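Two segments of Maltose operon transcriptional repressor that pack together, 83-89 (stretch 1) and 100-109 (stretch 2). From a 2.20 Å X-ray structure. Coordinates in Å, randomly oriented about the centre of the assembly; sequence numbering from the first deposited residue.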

# COMPACT_ATOMS: atom_id res chain seq x y z
N ILE A 83 -18.25 -17.94 -9.89
CA ILE A 83 -18.27 -16.73 -10.71
C ILE A 83 -17.49 -16.93 -12.02
O ILE A 83 -17.82 -16.34 -13.04
CB ILE A 83 -17.89 -15.44 -9.88
CG1 ILE A 83 -18.11 -14.15 -10.68
CG2 ILE A 83 -16.51 -15.52 -9.35
CD1 ILE A 83 -16.85 -13.58 -11.33
N LYS A 84 -16.48 -17.81 -12.00
CA LYS A 84 -15.86 -18.30 -13.24
C LYS A 84 -16.87 -19.16 -14.01
O LYS A 84 -16.91 -19.10 -15.24
CB LYS A 84 -14.58 -19.10 -12.95
CG LYS A 84 -13.78 -19.53 -14.20
CD LYS A 84 -12.40 -20.07 -13.85
CE LYS A 84 -12.45 -21.50 -13.32
NZ LYS A 84 -11.13 -21.95 -12.78
N GLN A 85 -17.68 -19.93 -13.29
CA GLN A 85 -18.80 -20.69 -13.88
C GLN A 85 -19.89 -19.79 -14.48
O GLN A 85 -20.47 -20.13 -15.51
CB GLN A 85 -19.42 -21.65 -12.86
CG GLN A 85 -18.99 -23.10 -13.03
CD GLN A 85 -19.26 -23.65 -14.43
OE1 GLN A 85 -18.34 -24.13 -15.10
NE2 GLN A 85 -20.51 -23.56 -14.88
N MET A 86 -20.15 -18.66 -13.82
CA MET A 86 -21.11 -17.65 -14.29
C MET A 86 -20.72 -17.14 -15.68
O MET A 86 -21.53 -17.19 -16.60
CB MET A 86 -21.21 -16.51 -13.27
CG MET A 86 -22.22 -15.40 -13.58
SD MET A 86 -22.27 -14.21 -12.22
CE MET A 86 -23.33 -15.11 -11.09
N LEU A 87 -19.47 -16.68 -15.83
CA LEU A 87 -18.96 -16.18 -17.11
C LEU A 87 -18.90 -17.25 -18.20
O LEU A 87 -18.95 -16.93 -19.39
CB LEU A 87 -17.57 -15.56 -16.94
CG LEU A 87 -17.28 -14.59 -15.80
CD1 LEU A 87 -15.80 -14.28 -15.78
CD2 LEU A 87 -18.09 -13.31 -15.90
N ILE A 88 -18.78 -18.51 -17.78
CA ILE A 88 -18.82 -19.64 -18.71
C ILE A 88 -20.26 -19.91 -19.16
O ILE A 88 -20.51 -20.08 -20.36
CB ILE A 88 -18.13 -20.90 -18.11
CG1 ILE A 88 -16.61 -20.72 -18.14
CG2 ILE A 88 -18.53 -22.18 -18.86
CD1 ILE A 88 -15.84 -21.63 -17.20
N ASP A 89 -21.19 -19.93 -18.20
CA ASP A 89 -22.62 -20.11 -18.47
C ASP A 89 -23.19 -19.01 -19.38
O ASP A 89 -23.94 -19.30 -20.32
CB ASP A 89 -23.43 -20.14 -17.17
CG ASP A 89 -23.24 -21.44 -16.39
OD1 ASP A 89 -23.16 -21.38 -15.14
OD2 ASP A 89 -23.18 -22.52 -17.02
N PRO A 100 -4.48 -22.49 -14.32
CA PRO A 100 -5.48 -23.40 -14.89
C PRO A 100 -5.58 -24.66 -14.05
O PRO A 100 -4.56 -25.23 -13.67
CB PRO A 100 -4.93 -23.73 -16.28
CG PRO A 100 -3.47 -23.36 -16.23
CD PRO A 100 -3.39 -22.21 -15.28
N THR A 101 -6.80 -25.08 -13.76
CA THR A 101 -7.04 -26.16 -12.80
C THR A 101 -7.97 -27.26 -13.33
O THR A 101 -8.30 -28.21 -12.60
CB THR A 101 -7.56 -25.57 -11.46
OG1 THR A 101 -8.03 -26.63 -10.61
CG2 THR A 101 -8.70 -24.57 -11.68
N SER A 102 -8.38 -27.16 -14.59
CA SER A 102 -9.44 -28.02 -15.12
C SER A 102 -9.33 -28.29 -16.62
O SER A 102 -8.47 -27.71 -17.29
CB SER A 102 -10.81 -27.42 -14.80
OG SER A 102 -11.81 -28.41 -14.82
N ASP A 103 -10.19 -29.17 -17.12
CA ASP A 103 -10.28 -29.45 -18.56
C ASP A 103 -10.78 -28.28 -19.39
O ASP A 103 -10.20 -27.97 -20.43
CB ASP A 103 -11.15 -30.69 -18.83
CG ASP A 103 -10.38 -31.81 -19.50
OD1 ASP A 103 -9.50 -31.52 -20.34
OD2 ASP A 103 -10.66 -32.99 -19.19
N ILE A 104 -11.83 -27.60 -18.92
CA ILE A 104 -12.38 -26.44 -19.64
C ILE A 104 -11.43 -25.24 -19.67
O ILE A 104 -11.53 -24.40 -20.56
CB ILE A 104 -13.79 -26.02 -19.12
CG1 ILE A 104 -13.76 -25.78 -17.60
CG2 ILE A 104 -14.83 -27.05 -19.55
CD1 ILE A 104 -15.09 -25.34 -16.99
N ASP A 105 -10.50 -25.19 -18.71
CA ASP A 105 -9.49 -24.13 -18.63
C ASP A 105 -8.55 -24.06 -19.83
O ASP A 105 -7.88 -23.04 -20.03
CB ASP A 105 -8.68 -24.25 -17.34
CG ASP A 105 -9.36 -23.59 -16.16
OD1 ASP A 105 -9.35 -24.18 -15.06
OD2 ASP A 105 -9.89 -22.47 -16.33
N HIS A 106 -8.51 -25.13 -20.62
CA HIS A 106 -7.81 -25.15 -21.91
C HIS A 106 -8.35 -24.10 -22.90
O HIS A 106 -7.62 -23.60 -23.75
CB HIS A 106 -7.90 -26.55 -22.54
CG HIS A 106 -7.05 -27.58 -21.87
ND1 HIS A 106 -5.68 -27.45 -21.74
CD2 HIS A 106 -7.36 -28.77 -21.31
CE1 HIS A 106 -5.20 -28.51 -21.12
NE2 HIS A 106 -6.20 -29.32 -20.84
N GLN A 107 -9.64 -23.78 -22.76
CA GLN A 107 -10.32 -22.80 -23.62
C GLN A 107 -9.99 -21.36 -23.25
O GLN A 107 -10.09 -20.46 -24.09
CB GLN A 107 -11.84 -23.00 -23.57
CG GLN A 107 -12.34 -24.42 -23.89
CD GLN A 107 -11.74 -24.98 -25.17
OE1 GLN A 107 -11.03 -25.98 -25.15
NE2 GLN A 107 -12.02 -24.32 -26.29
N PHE A 108 -9.60 -21.13 -22.00
CA PHE A 108 -9.48 -19.78 -21.45
C PHE A 108 -8.06 -19.40 -21.09
O PHE A 108 -7.38 -20.12 -20.36
CB PHE A 108 -10.42 -19.64 -20.25
CG PHE A 108 -11.84 -20.01 -20.56
CD1 PHE A 108 -12.64 -19.17 -21.33
CD2 PHE A 108 -12.36 -21.23 -20.13
CE1 PHE A 108 -13.95 -19.53 -21.65
CE2 PHE A 108 -13.67 -21.61 -20.44
CZ PHE A 108 -14.47 -20.75 -21.20
N THR A 109 -7.61 -18.26 -21.62
CA THR A 109 -6.26 -17.76 -21.35
C THR A 109 -6.03 -17.47 -19.87
O THR A 109 -6.84 -16.80 -19.23
CB THR A 109 -5.95 -16.51 -22.21
OG1 THR A 109 -5.93 -16.89 -23.58
CG2 THR A 109 -4.58 -15.92 -21.86

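The contact between the helix of residues 83-89 and the loop of residues 100-109 is small, burying 230 Å² in all, and is made by side chains, with no hydrogen bond crossing between the two stretches. Ile 88 and Lys 84, one helical turn apart, cover most of the helix side; both point their CA-to-CB bonds toward the loop, and the backbone hydrogen bond from Ile 88 N to Lys 84 O (3.2 Å) belongs to the turn that aligns them.

Ile 88 is the apolar centre. With chi1 in m and chi2 in t, its longer branch touches both Ile 104 and Phe 108: Ile 88 CD1 lies 3.8 Å from Ile 104 CD1, and Ile 88 CG1 lies 3.7 Å from Phe 108 CZ, approaching the ring obliquely. The branched aliphatic side chain and the broad ring can meet here without any demand for polar partners. Ile 104, with chi1 in p and an extended chi2, also directs its CD1 to within 3.9 Å of Gln 85 OE1, a minor contact made by the end of a glutamine whose CA-to-CB bond points away.

Lys 84 serves the other end of the contact. Lys 84 CA is 10.2 Å from Asp 105 CA, a gap that a long side chain can span. Lys 84 is buried, and its amine forms a long salt bridge, Lys 84 NZ to Asp 105 OD1 at 3.7 Å; Lys 84 NZ also lies 3.7 Å from Thr 101 CG2. The same Asp 105 OD1 accepts a nearly linear hydrogen bond from Thr 101 N (3.0 Å, 167°), so one carboxylate oxygen both ties the loop to itself and faces the lysine. The 3-10 segment 104-106 carries Ile 104 and Asp 105 side by side, supplying an apolar and a charged partner from consecutive residues, while Phe 108 adds a second apolar one.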